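Local coordinates for protein membrane attack complex assembly inhibitor BGA71 (Borreliella bavariensis, PDB 6FMH) that inhibits assembly of the complement membrane attack complex as an outer surface protein of a Lyme disease spirochaete, at the interface of chains A and B. Coordinates in Å, arbitrary orientation; residue numbers count along the deposited sequence, not the author numbering. Chains: chain A/B, membrane attack complex assembly inhibitor BGA71.

The interface of chains A and B. Residues chain A 14, 122-123; chain B 52, 54, 57.
B:Glu57 OE1, a carboxylate oxygen, faces A:Glu14 across the boundary between the two chains and also takes a weak hydrogen bond from the backbone of its own chain. The donor is B:Ser54 N, 3.5 Å from B:Glu57 OE1 and nearly in line. In return, the backbone N of B:Glu57 donates a weak bond to the hydroxyl OG of B:Ser54. This reciprocal pair has the pattern of a capping box, though both bonds are weak: B:Ser54 immediately precedes helix 55-68, and B:Glu57 lies in its first turn. The carboxylate lies over the start of the helix, where the pair would help to hold it.

From the partner chain, A:Glu14 of helix 12-36 extends across the boundary toward chain B. Its OE2 comes within 3.5 Å of B:Glu57 OE1, with the two carboxylate planes turned 52° apart. The nearness of two carboxylates may be eased by a shared proton or by groups beside the patch. The other oxygen, A:Glu14 OE1, lies 3.5 Å from the modelled amide oxygen OD1 of B:Asn52; the two side chains run past each other in opposite directions, with their flat ends 74° apart. At 2.80 Å resolution the amide could equally be turned over, bringing ND2 to A:Glu14 instead, and no bond is assigned.

Apolar packing comes from the end of helix 90-123. With CG1 of A:Ile122 anti to the carbonyl carbon (chi1 -70°), CG2 is the branch turned to chain B. A:Ile122 CG2 rests 3.7 Å from B:Glu57 CD, the carboxylate carbon. A:Ile123 borders the same group more distantly. The patch is small, hiding 194 Å² of protein surface, and has a twin related by the two-fold axis of the deposited dimer; the structure alone does not show whether this dimer forms in the organism. A:Ile122 CG2 also lies 3.9 Å from B:Glu57 CG, touching the side chain just short of its carboxylate.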
loop_
_atom_site.group_PDB
_atom_site.type_symbol
_atom_site.label_atom_id
_atom_site.label_comp_id
_atom_site.label_asym_id
_atom_site.label_seq_id
_atom_site.Cartn_x
_atom_site.Cartn_y
_atom_site.Cartn_z
ATOM N N GLU A 14 -14.331 5.234 -2.990
ATOM C CA GLU A 14 -13.630 6.100 -2.040
ATOM C C GLU A 14 -13.824 5.663 -0.582
ATOM O O GLU A 14 -12.836 5.580 0.167
ATOM C CB GLU A 14 -13.996 7.546 -2.272
ATOM C CG GLU A 14 -13.366 8.117 -3.548
ATOM C CD GLU A 14 -13.830 9.532 -3.911
ATOM O OE1 GLU A 14 -14.993 9.894 -3.620
ATOM O OE2 GLU A 14 -13.021 10.268 -4.510
ATOM N N ILE A 122 -10.038 5.185 -8.478
ATOM C CA ILE A 122 -10.218 6.465 -7.833
ATOM C C ILE A 122 -9.352 7.569 -8.486
ATOM O O ILE A 122 -9.871 8.615 -8.908
ATOM C CB ILE A 122 -9.855 6.366 -6.368
ATOM C CG1 ILE A 122 -10.893 5.535 -5.629
ATOM C CG2 ILE A 122 -9.810 7.736 -5.719
ATOM C CD1 ILE A 122 -10.539 5.298 -4.173
ATOM N N ILE A 123 -8.069 7.272 -8.677
ATOM C CA ILE A 123 -7.081 8.253 -9.120
ATOM C C ILE A 123 -6.999 8.458 -10.628
ATOM O O ILE A 123 -7.242 9.525 -11.132
ATOM C CB ILE A 123 -5.663 7.914 -8.608
ATOM C CG1 ILE A 123 -5.615 7.975 -7.098
ATOM C CG2 ILE A 123 -4.642 8.910 -9.140
ATOM C CD1 ILE A 123 -4.337 7.449 -6.501
ATOM N N ASN B 52 -13.498 15.808 -5.519
ATOM C CA ASN B 52 -13.288 15.240 -4.204
ATOM C C ASN B 52 -11.913 14.721 -3.978
ATOM O O ASN B 52 -11.408 13.907 -4.709
ATOM C CB ASN B 52 -14.259 14.122 -3.912
ATOM C CG ASN B 52 -14.307 13.742 -2.461
ATOM O OD1 ASN B 52 -15.200 13.058 -2.046
ATOM N ND2 ASN B 52 -13.355 14.170 -1.702
ATOM N N SER B 54 -10.174 12.648 -1.374
ATOM C CA SER B 54 -10.287 11.746 -0.291
ATOM C C SER B 54 -9.017 11.875 0.468
ATOM O O SER B 54 -8.106 12.441 -0.027
ATOM C CB SER B 54 -10.502 10.363 -0.814
ATOM O OG SER B 54 -9.404 9.886 -1.457
ATOM N N GLU B 57 -6.107 10.156 -1.409
ATOM C CA GLU B 57 -5.677 10.986 -2.487
ATOM C C GLU B 57 -4.816 12.101 -1.931
ATOM O O GLU B 57 -3.768 12.348 -2.426
ATOM C CB GLU B 57 -6.865 11.541 -3.232
ATOM C CG GLU B 57 -7.699 10.521 -3.942
ATOM C CD GLU B 57 -8.649 11.126 -4.928
ATOM O OE1 GLU B 57 -9.771 11.470 -4.610
ATOM O OE2 GLU B 57 -8.275 11.258 -6.061
#